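Local coordinates for protein type III restriction-modification enzyme EcoP15I Res subunit (Escherichia coli, PDB 4ZCF) that is the ATP-dependent restriction subunit of a type III restriction-modification enzyme, which, together with its Mod partner, cleaves DNA 25-27 base pairs downstream of a 5'-CAGCAG-3' site, at residues C[18-23]-C[263-268]; C[91-96]-C[250-255]; C[223-226]-C[230-233]. All blocks are in the same frame, centred on the assembly; numbering follows the deposited sequence.

Contact 1 of 3, residues C[18-23]-C[263-268]; sequences VDAVMN and LVYRLT
With V21 CG1 anti to the backbone N (chi1 -176°), the second methyl, CG2, lies beside that nitrogen and is the branch that comes nearest V264. Y265 has its own ring swung anti to N (chi1 -179°), which leaves its CB, rather than the aromatic carbons, as the nearest part of the side chain to A20. The setting is the first RecA-like domain of a helicase-type motor: 263-267 is an outermost strand of its parallel sheet, paired with strand 79-84. Helix 12-22, near the N-terminus, is laid over that margin. The two run almost exactly antiparallel, at 170°, with the short axes 7.4 Å apart.

A20 and V264 lie at the narrowest point, their CA atoms separated by 5.8 Å, a spacing consistent with the small alanine side chain. A20 CB fits against the strand, touching V264 CG1 and lying 3.8 Å from Y265 CB, while the Y265 ring meets the same methyl only obliquely. Both V264 methyls come close to A20 O, CG1 at 3.4 Å. Alongside, V21 and V264 cross at about a right angle, with 4.2 Å between V21 CG2 and V264 CG1. No hydrogen bond passes between the segments; methyl and backbone packing joins helix to strand here.

Polar groups find partners elsewhere: V264 O accepts a hydrogen bond from N64 of helix 50-64, whose V60 also touches A20, and Y265 OH reaches the backbone of H13 in a weak one. The same helix 12-22 carries Q14 of the AMP pocket nearer its start. On the strand side, V264 O lies 3.6 Å from A20 CB.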
loop_
_atom_site.group_PDB
_atom_site.type_symbol
_atom_site.label_atom_id
_atom_site.label_comp_id
_atom_site.label_asym_id
_atom_site.label_seq_id
_atom_site.Cartn_x
_atom_site.Cartn_y
_atom_site.Cartn_z
ATOM N N VAL C 18 16.928 -8.564 33.738
ATOM C CA VAL C 18 16.442 -7.219 33.437
ATOM C C VAL C 18 17.283 -6.239 34.238
ATOM O O VAL C 18 17.838 -5.310 33.672
ATOM C CB VAL C 18 14.928 -7.035 33.724
ATOM C CG1 VAL C 18 14.467 -5.644 33.320
ATOM C CG2 VAL C 18 14.082 -8.101 33.035
ATOM N N ASP C 19 17.413 -6.501 35.549
ATOM C CA ASP C 19 18.153 -5.709 36.535
ATOM C C ASP C 19 19.633 -5.639 36.187
ATOM O O ASP C 19 20.227 -4.568 36.292
ATOM C CB ASP C 19 17.970 -6.308 37.941
ATOM C CG ASP C 19 16.556 -6.287 38.510
ATOM O OD1 ASP C 19 15.618 -5.884 37.778
ATOM O OD2 ASP C 19 16.378 -6.714 39.671
ATOM N N ALA C 20 20.219 -6.768 35.743
ATOM C CA ALA C 20 21.628 -6.829 35.387
ATOM C C ALA C 20 22.020 -5.872 34.241
ATOM O O ALA C 20 23.121 -5.328 34.281
ATOM C CB ALA C 20 22.037 -8.258 35.105
ATOM N N VAL C 21 21.101 -5.598 33.274
ATOM C CA VAL C 21 21.341 -4.635 32.174
ATOM C C VAL C 21 21.037 -3.221 32.686
ATOM O O VAL C 21 21.746 -2.269 32.339
ATOM C CB VAL C 21 20.553 -4.959 30.868
ATOM C CG1 VAL C 21 20.901 -3.992 29.738
ATOM C CG2 VAL C 21 20.794 -6.393 30.414
ATOM N N MET C 22 19.983 -3.084 33.511
ATOM C CA MET C 22 19.602 -1.790 34.094
ATOM C C MET C 22 20.665 -1.194 35.047
ATOM O O MET C 22 20.859 0.031 35.045
ATOM C CB MET C 22 18.224 -1.869 34.786
ATOM C CG MET C 22 17.033 -1.855 33.821
ATOM S SD MET C 22 17.172 -0.773 32.369
ATOM C CE MET C 22 17.041 0.839 33.109
ATOM N N ASN C 23 21.350 -2.062 35.843
ATOM C CA ASN C 23 22.390 -1.663 36.804
ATOM C C ASN C 23 23.665 -1.066 36.152
ATOM O O ASN C 23 24.379 -0.309 36.811
ATOM C CB ASN C 23 22.735 -2.801 37.758
ATOM C CG ASN C 23 21.641 -3.208 38.709
ATOM O OD1 ASN C 23 20.916 -2.375 39.267
ATOM N ND2 ASN C 23 21.530 -4.516 38.943
ATOM N N LEU C 263 30.225 -9.261 30.275
ATOM C CA LEU C 263 29.272 -10.238 30.796
ATOM C C LEU C 263 28.620 -9.717 32.056
ATOM O O LEU C 263 29.281 -9.484 33.072
ATOM C CB LEU C 263 29.863 -11.642 30.964
ATOM C CG LEU C 263 28.904 -12.712 31.497
ATOM C CD1 LEU C 263 27.733 -12.941 30.551
ATOM C CD2 LEU C 263 29.628 -14.013 31.756
ATOM N N VAL C 264 27.311 -9.492 31.954
ATOM C CA VAL C 264 26.489 -8.889 32.983
ATOM C C VAL C 264 25.559 -9.896 33.686
ATOM O O VAL C 264 25.266 -9.735 34.874
ATOM C CB VAL C 264 25.805 -7.653 32.344
ATOM C CG1 VAL C 264 24.293 -7.784 32.207
ATOM C CG2 VAL C 264 26.208 -6.376 33.040
ATOM N N TYR C 265 25.146 -10.960 32.974
ATOM C CA TYR C 265 24.257 -11.975 33.513
ATOM C C TYR C 265 24.522 -13.336 32.862
ATOM O O TYR C 265 24.732 -13.400 31.665
ATOM C CB TYR C 265 22.782 -11.521 33.351
ATOM C CG TYR C 265 21.760 -12.494 33.900
ATOM C CD1 TYR C 265 21.560 -12.625 35.270
ATOM C CD2 TYR C 265 21.008 -13.301 33.051
ATOM C CE1 TYR C 265 20.679 -13.575 35.783
ATOM C CE2 TYR C 265 20.106 -14.237 33.553
ATOM C CZ TYR C 265 19.933 -14.359 34.920
ATOM O OH TYR C 265 19.034 -15.264 35.424
ATOM N N ARG C 266 24.513 -14.418 33.658
ATOM C CA ARG C 266 24.711 -15.792 33.200
ATOM C C ARG C 266 23.795 -16.817 33.899
ATOM O O ARG C 266 23.941 -17.107 35.093
ATOM C CB ARG C 266 26.189 -16.205 33.277
ATOM C CG ARG C 266 26.513 -17.514 32.561
ATOM C CD ARG C 266 27.831 -17.435 31.824
ATOM N NE ARG C 266 28.972 -17.304 32.732
ATOM C CZ ARG C 266 29.739 -18.316 33.129
ATOM N NH1 ARG C 266 29.498 -19.551 32.701
ATOM N NH2 ARG C 266 30.756 -18.100 33.953
ATOM N N LEU C 267 22.849 -17.350 33.126
ATOM C CA LEU C 267 21.925 -18.401 33.513
ATOM C C LEU C 267 22.236 -19.503 32.538
ATOM O O LEU C 267 21.841 -19.427 31.374
ATOM C CB LEU C 267 20.462 -17.937 33.364
ATOM C CG LEU C 267 19.379 -18.984 33.641
ATOM C CD1 LEU C 267 19.294 -19.330 35.133
ATOM C CD2 LEU C 267 18.056 -18.510 33.148
ATOM N N THR C 268 22.922 -20.513 33.035
ATOM C CA THR C 268 23.394 -21.669 32.298
ATOM C C THR C 268 22.407 -22.774 32.132
ATOM O O THR C 268 21.374 -22.763 32.729
ATOM C CB THR C 268 24.558 -22.299 33.016
ATOM O OG1 THR C 268 24.141 -22.624 34.336
ATOM C CG2 THR C 268 25.696 -21.339 33.072
#

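Contact 2 of 3, residues C[91-96]-C[250-255]. With AMP (adenosine monophosphate), chain H.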
loop_
_atom_site.group_PDB
_atom_site.type_symbol
_atom_site.label_atom_id
_atom_site.label_comp_id
_atom_site.label_asym_id
_atom_site.label_seq_id
_atom_site.Cartn_x
_atom_site.Cartn_y
_atom_site.Cartn_z
ATOM N N THR C 91 13.825 -13.791 25.122
ATOM C CA THR C 91 13.034 -12.881 24.303
ATOM C C THR C 91 12.222 -11.974 25.216
ATOM O O THR C 91 12.344 -10.758 25.106
ATOM C CB THR C 91 12.198 -13.675 23.281
ATOM O OG1 THR C 91 13.041 -14.613 22.619
ATOM C CG2 THR C 91 11.533 -12.791 22.248
ATOM N N TYR C 92 11.429 -12.553 26.142
ATOM C CA TYR C 92 10.667 -11.778 27.126
ATOM C C TYR C 92 11.586 -10.800 27.903
ATOM O O TYR C 92 11.211 -9.638 28.089
ATOM C CB TYR C 92 9.927 -12.698 28.109
ATOM C CG TYR C 92 9.255 -11.933 29.233
ATOM C CD1 TYR C 92 8.017 -11.330 29.050
ATOM C CD2 TYR C 92 9.877 -11.783 30.471
ATOM C CE1 TYR C 92 7.411 -10.601 30.073
ATOM C CE2 TYR C 92 9.285 -11.052 31.495
ATOM C CZ TYR C 92 8.053 -10.459 31.292
ATOM O OH TYR C 92 7.485 -9.715 32.301
ATOM N N THR C 93 12.780 -11.287 28.351
ATOM C CA THR C 93 13.781 -10.527 29.101
ATOM C C THR C 93 14.291 -9.304 28.326
ATOM O O THR C 93 14.279 -8.207 28.875
ATOM C CB THR C 93 14.892 -11.454 29.624
ATOM O OG1 THR C 93 14.330 -12.414 30.531
ATOM C CG2 THR C 93 16.016 -10.693 30.308
ATOM N N TYR C 94 14.714 -9.481 27.059
ATOM C CA TYR C 94 15.169 -8.353 26.263
ATOM C C TYR C 94 14.064 -7.351 25.944
ATOM O O TYR C 94 14.322 -6.150 25.870
ATOM C CB TYR C 94 16.050 -8.756 25.066
ATOM C CG TYR C 94 15.427 -9.375 23.833
ATOM C CD1 TYR C 94 14.516 -8.658 23.051
ATOM C CD2 TYR C 94 15.925 -10.559 23.306
ATOM C CE1 TYR C 94 14.019 -9.177 21.856
ATOM C CE2 TYR C 94 15.438 -11.086 22.111
ATOM C CZ TYR C 94 14.478 -10.396 21.393
ATOM O OH TYR C 94 14.015 -10.931 20.214
ATOM N N ILE C 95 12.823 -7.839 25.815
ATOM C CA ILE C 95 11.675 -6.968 25.577
ATOM C C ILE C 95 11.387 -6.173 26.848
ATOM O O ILE C 95 11.242 -4.953 26.775
ATOM C CB ILE C 95 10.449 -7.726 25.011
ATOM C CG1 ILE C 95 10.746 -8.225 23.573
ATOM C CG2 ILE C 95 9.229 -6.822 25.017
ATOM C CD1 ILE C 95 9.898 -9.411 23.086
ATOM N N LYS C 96 11.366 -6.849 28.014
ATOM C CA LYS C 96 11.149 -6.170 29.292
ATOM C C LYS C 96 12.239 -5.123 29.561
ATOM O O LYS C 96 11.925 -4.061 30.078
ATOM C CB LYS C 96 11.007 -7.156 30.463
ATOM C CG LYS C 96 10.319 -6.503 31.654
ATOM C CD LYS C 96 10.082 -7.459 32.821
ATOM C CE LYS C 96 10.159 -6.735 34.147
ATOM N NZ LYS C 96 9.259 -5.544 34.208
ATOM N N ILE C 250 23.224 -4.870 23.177
ATOM C CA ILE C 250 22.942 -5.910 24.171
ATOM C C ILE C 250 22.730 -7.262 23.472
ATOM O O ILE C 250 21.734 -7.418 22.768
ATOM C CB ILE C 250 21.823 -5.548 25.202
ATOM C CG1 ILE C 250 21.810 -4.045 25.593
ATOM C CG2 ILE C 250 22.011 -6.405 26.456
ATOM C CD1 ILE C 250 20.978 -3.103 24.745
ATOM N N ARG C 251 23.688 -8.220 23.640
ATOM C CA ARG C 251 23.672 -9.547 22.989
ATOM C C ARG C 251 23.046 -10.604 23.882
ATOM O O ARG C 251 23.384 -10.687 25.066
ATOM C CB ARG C 251 25.069 -9.995 22.534
ATOM C CG ARG C 251 25.877 -8.957 21.743
ATOM C CD ARG C 251 27.190 -9.533 21.204
ATOM N NE ARG C 251 28.103 -9.964 22.271
ATOM C CZ ARG C 251 29.251 -10.613 22.083
ATOM N NH1 ARG C 251 29.666 -10.906 20.855
ATOM N NH2 ARG C 251 29.995 -10.972 23.124
ATOM N N TYR C 252 22.140 -11.419 23.319
ATOM C CA TYR C 252 21.393 -12.423 24.083
ATOM C C TYR C 252 21.485 -13.769 23.462
ATOM O O TYR C 252 21.139 -13.937 22.286
ATOM C CB TYR C 252 19.906 -12.035 24.184
ATOM C CG TYR C 252 19.657 -10.791 25.005
ATOM C CD1 TYR C 252 19.779 -9.524 24.438
ATOM C CD2 TYR C 252 19.229 -10.879 26.328
ATOM C CE1 TYR C 252 19.509 -8.376 25.175
ATOM C CE2 TYR C 252 18.970 -9.734 27.079
ATOM C CZ TYR C 252 19.132 -8.484 26.504
ATOM O OH TYR C 252 18.904 -7.349 27.230
ATOM N N GLY C 253 21.886 -14.741 24.262
ATOM C CA GLY C 253 21.985 -16.102 23.774
ATOM C C GLY C 253 22.548 -17.081 24.766
ATOM O O GLY C 253 22.847 -16.733 25.909
ATOM N N ALA C 254 22.689 -18.318 24.305
ATOM C CA ALA C 254 23.213 -19.435 25.067
ATOM C C ALA C 254 24.647 -19.772 24.605
ATOM O O ALA C 254 25.361 -20.503 25.304
ATOM C CB ALA C 254 22.301 -20.627 24.877
ATOM N N THR C 255 25.064 -19.226 23.429
ATOM C CA THR C 255 26.384 -19.463 22.835
ATOM C C THR C 255 27.157 -18.177 22.507
ATOM O O THR C 255 26.683 -17.329 21.745
ATOM C CB THR C 255 26.295 -20.420 21.630
ATOM O OG1 THR C 255 25.460 -21.524 21.967
ATOM C CG2 THR C 255 27.663 -20.922 21.175
HETATM P P AMP H . 13.975 -16.499 19.975
HETATM O O1P AMP H . 15.014 -17.102 19.107
HETATM O O2P AMP H . 14.651 -16.382 21.290
HETATM O O3P AMP H . 13.866 -15.094 19.508
HETATM O "O5'" AMP H . 12.580 -17.273 19.964
HETATM C "C5'" AMP H . 12.020 -17.760 21.171
HETATM C "C4'" AMP H . 10.526 -17.690 21.159
HETATM O "O4'" AMP H . 9.983 -18.176 22.417
HETATM C "C3'" AMP H . 10.070 -16.278 21.040
HETATM O "O3'" AMP H . 9.869 -15.970 19.661
HETATM C "C2'" AMP H . 8.838 -16.180 21.845
HETATM O "O2'" AMP H . 7.679 -16.413 21.032
HETATM C "C1'" AMP H . 8.926 -17.275 22.857
HETATM N N9 AMP H . 9.127 -16.830 24.178
HETATM C C8 AMP H . 10.237 -16.243 24.581
HETATM N N7 AMP H . 10.150 -15.967 25.911
HETATM C C5 AMP H . 8.852 -16.498 26.348
HETATM C C6 AMP H . 8.094 -16.587 27.550
HETATM N N6 AMP H . 8.598 -16.063 28.768
HETATM N N1 AMP H . 6.873 -17.180 27.510
HETATM C C2 AMP H . 6.363 -17.668 26.389
HETATM N N3 AMP H . 7.012 -17.620 25.229
HETATM C C4 AMP H . 8.241 -17.060 25.135
#
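Helix 91-96, which follows the P-loop (Walker A) of this helicase domain, faces strand 250-253 in the middle of the parallel sheet with no hydrogen bond between them; the backbones come nearest at Y94 and Y252, CA to CA 7.7 Å. Side chains fill that gap. Y94 sets its CB over one face of the Y252 ring, 3.5 Å from the ring centroid and 17° off the normal, a CH-pi contact. CG of Y94 lies between its backbone N and carbonyl carbon (chi1 75°), which lays one face of its ring over T91 O and turns an edge to the face of Y252: a tilted edge-to-face pair with centroids 5.4 Å apart and planes at 56°. T93 adds its CG2 more loosely near Y252 CE2, while its hydroxyl bonds to the carbonyl of G89.

Toward the nucleotide, T91 OG1 lies 2.7 Å from O2P of AMP, and T91 CB rests against C8 of the base. Y94 OH is hydrogen-bonded to D226 OD2 on the neighbouring strand 222-226. The aromatic contact is thus apolar at its root and polar at its tip, consistent with Y252 steadying Y94, whose hydroxyl is bonded to the aspartate beside the AMP phosphate.

Contact 3 of 3, residues C[223-226]-C[230-233]. With AMP (adenosine monophosphate), chain H; nucleotides of chain D.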
loop_
_atom_site.group_PDB
_atom_site.type_symbol
_atom_site.label_atom_id
_atom_site.label_comp_id
_atom_site.label_asym_id
_atom_site.label_seq_id
_atom_site.Cartn_x
_atom_site.Cartn_y
_atom_site.Cartn_z
ATOM N N ILE C 223 20.775 -1.348 20.075
ATOM C CA ILE C 223 20.666 -2.602 19.325
ATOM C C ILE C 223 20.742 -3.848 20.172
ATOM O O ILE C 223 21.690 -4.000 20.924
ATOM C CB ILE C 223 21.659 -2.676 18.130
ATOM C CG1 ILE C 223 21.548 -1.444 17.209
ATOM C CG2 ILE C 223 21.488 -3.990 17.360
ATOM C CD1 ILE C 223 22.488 -1.451 16.050
ATOM N N ILE C 224 19.775 -4.772 19.964
ATOM C CA ILE C 224 19.658 -6.085 20.583
ATOM C C ILE C 224 20.120 -7.142 19.567
ATOM O O ILE C 224 19.656 -7.135 18.426
ATOM C CB ILE C 224 18.183 -6.364 21.018
ATOM C CG1 ILE C 224 17.568 -5.238 21.906
ATOM C CG2 ILE C 224 17.975 -7.784 21.592
ATOM C CD1 ILE C 224 18.119 -5.056 23.321
ATOM N N ILE C 225 20.993 -8.070 19.990
ATOM C CA ILE C 225 21.432 -9.180 19.157
ATOM C C ILE C 225 20.970 -10.511 19.742
ATOM O O ILE C 225 21.352 -10.864 20.863
ATOM C CB ILE C 225 22.930 -9.121 18.745
ATOM C CG1 ILE C 225 23.090 -8.184 17.535
ATOM C CG2 ILE C 225 23.479 -10.517 18.366
ATOM C CD1 ILE C 225 23.702 -6.997 17.803
ATOM N N ASP C 226 20.107 -11.219 18.972
ATOM C CA ASP C 226 19.526 -12.523 19.270
ATOM C C ASP C 226 20.445 -13.580 18.664
ATOM O O ASP C 226 20.716 -13.536 17.460
ATOM C CB ASP C 226 18.116 -12.611 18.654
ATOM C CG ASP C 226 17.176 -13.586 19.332
ATOM O OD1 ASP C 226 17.479 -14.787 19.342
ATOM O OD2 ASP C 226 16.097 -13.151 19.779
ATOM N N ARG C 230 25.811 -16.279 15.766
ATOM C CA ARG C 230 25.448 -16.275 14.356
ATOM C C ARG C 230 25.834 -14.955 13.683
ATOM O O ARG C 230 25.557 -14.735 12.498
ATOM C CB ARG C 230 23.966 -16.605 14.194
ATOM C CG ARG C 230 23.676 -18.098 14.292
ATOM C CD ARG C 230 22.180 -18.337 14.185
ATOM N NE ARG C 230 21.826 -19.649 13.637
ATOM C CZ ARG C 230 21.912 -19.985 12.353
ATOM N NH1 ARG C 230 22.389 -19.123 11.463
ATOM N NH2 ARG C 230 21.560 -21.199 11.955
ATOM N N PHE C 231 26.539 -14.109 14.442
ATOM C CA PHE C 231 27.054 -12.809 14.014
ATOM C C PHE C 231 28.542 -12.766 14.408
ATOM O O PHE C 231 28.889 -12.070 15.367
ATOM C CB PHE C 231 26.267 -11.666 14.689
ATOM C CG PHE C 231 24.774 -11.664 14.446
ATOM C CD1 PHE C 231 23.925 -12.460 15.212
ATOM C CD2 PHE C 231 24.210 -10.825 13.496
ATOM C CE1 PHE C 231 22.548 -12.441 15.000
ATOM C CE2 PHE C 231 22.832 -10.799 13.296
ATOM C CZ PHE C 231 22.012 -11.604 14.051
ATOM N N PRO C 232 29.435 -13.552 13.736
ATOM C CA PRO C 232 30.863 -13.534 14.130
ATOM C C PRO C 232 31.533 -12.185 13.861
ATOM O O PRO C 232 31.631 -11.768 12.711
ATOM C CB PRO C 232 31.487 -14.697 13.341
ATOM C CG PRO C 232 30.334 -15.398 12.632
ATOM C CD PRO C 232 29.206 -14.436 12.568
ATOM N N THR C 233 31.957 -11.501 14.948
ATOM C CA THR C 233 32.555 -10.156 15.001
ATOM C C THR C 233 33.504 -9.709 13.875
ATOM O O THR C 233 33.508 -8.522 13.530
ATOM C CB THR C 233 33.163 -9.883 16.372
HETATM P P AMP H . 13.975 -16.499 19.975
HETATM O O1P AMP H . 15.014 -17.102 19.107
HETATM O O2P AMP H . 14.651 -16.382 21.290
HETATM O O3P AMP H . 13.866 -15.094 19.508
HETATM O "O5'" AMP H . 12.580 -17.273 19.964
HETATM C "C5'" AMP H . 12.020 -17.760 21.171
HETATM C "C4'" AMP H . 10.526 -17.690 21.159
HETATM O "O4'" AMP H . 9.983 -18.176 22.417
HETATM C "C3'" AMP H . 10.070 -16.278 21.040
HETATM O "O3'" AMP H . 9.869 -15.970 19.661
HETATM C "C2'" AMP H . 8.838 -16.180 21.845
HETATM O "O2'" AMP H . 7.679 -16.413 21.032
HETATM C "C1'" AMP H . 8.926 -17.275 22.857
HETATM N N9 AMP H . 9.127 -16.830 24.178
HETATM C C8 AMP H . 10.237 -16.243 24.581
HETATM N N7 AMP H . 10.150 -15.967 25.911
HETATM C C5 AMP H . 8.852 -16.498 26.348
HETATM C C6 AMP H . 8.094 -16.587 27.550
HETATM N N6 AMP H . 8.598 -16.063 28.768
HETATM N N1 AMP H . 6.873 -17.180 27.510
HETATM C C2 AMP H . 6.363 -17.668 26.389
HETATM N N3 AMP H . 7.012 -17.620 25.229
HETATM C C4 AMP H . 8.241 -17.060 25.135
ATOM P P DT D 20 28.767 -13.692 7.975
ATOM O OP1 DT D 20 28.605 -12.656 9.015
ATOM O OP2 DT D 20 30.115 -13.941 7.419
ATOM O "O5'" DT D 20 28.191 -15.077 8.525
ATOM C "C5'" DT D 20 26.964 -15.089 9.232
ATOM C "C4'" DT D 20 26.547 -16.516 9.529
ATOM O "O4'" DT D 20 26.428 -17.242 8.279
ATOM C "C3'" DT D 20 27.516 -17.293 10.412
ATOM O "O3'" DT D 20 26.815 -17.862 11.498
ATOM C "C2'" DT D 20 28.117 -18.365 9.514
ATOM C "C1'" DT D 20 27.106 -18.481 8.376
ATOM N N1 DT D 20 27.692 -18.886 7.039
ATOM C C2 DT D 20 27.318 -20.099 6.474
ATOM O O2 DT D 20 26.520 -20.878 6.981
ATOM N N3 DT D 20 27.921 -20.370 5.263
ATOM C C4 DT D 20 28.856 -19.591 4.589
ATOM O O4 DT D 20 29.307 -20.014 3.520
ATOM C C5 DT D 20 29.202 -18.338 5.243
ATOM C C7 DT D 20 30.176 -17.367 4.641
ATOM C C6 DT D 20 28.617 -18.062 6.415
#
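D226 O and I225 CG2 are what F231 meets across this short return of the chain. The carbonyl oxygen lies near the plane of the phenyl ring, at its edge, 3.3 Å from F231 CE1; the isoleucine methyl approaches obliquely, 3.7 Å from F231 CD1. CG of F231 stands anti to its own carbonyl carbon (chi1 -58°), a torsion that turns the ring to the end of strand 223-226. D226 ends the strand and, with E227 just after it, forms the Asp-Glu pair of the Walker B motif (motif II of helicases); both acids belong to the AMP pocket.

Behind F231, the hydrophobic setting is completed by I113 and P115 and by T237 and I241 of helix 236-242, while W238 packs on I225. On the nucleotide side, D226 OD2 is 3.0 Å from O3P of AMP and is also bonded to the hydroxyl of Y94. Were D226 an alanine, that hydroxyl would probably be left without its carboxylate mate and a gap would open beside the phosphate.

Farther out, the loop brushes DNA: R230 O lies 3.5 Å from O3' of DT20 of chain D, and P232 CD is 4.0 Å from C3' of the same nucleotide. The loop thus puts the Walker B aspartate and the DNA backbone within a few residues of each other, which makes coupling between them a possibility and no more.

Overall arrangement
All three contacts lie on one seven-stranded parallel sheet of the helicase-like domain, nested along the chain: contact 3 within the loop closed by contact 2, and contact 2 within that of contact 1. From the outer strand 263-267 they step inward to 248-253 and its neighbour 222-226, with centres 10 Å apart for contacts 1 and 2, 11 Å for contacts 2 and 3, and 17 Å for contacts 1 and 3. V21 touches the Y252 hydroxyl, and I225 O probably bonds to Y252 N. Contacts 2 and 3 both touch AMP, and contact 3 also lies beside the DNA, whereas contact 1 sits at the sheet margin.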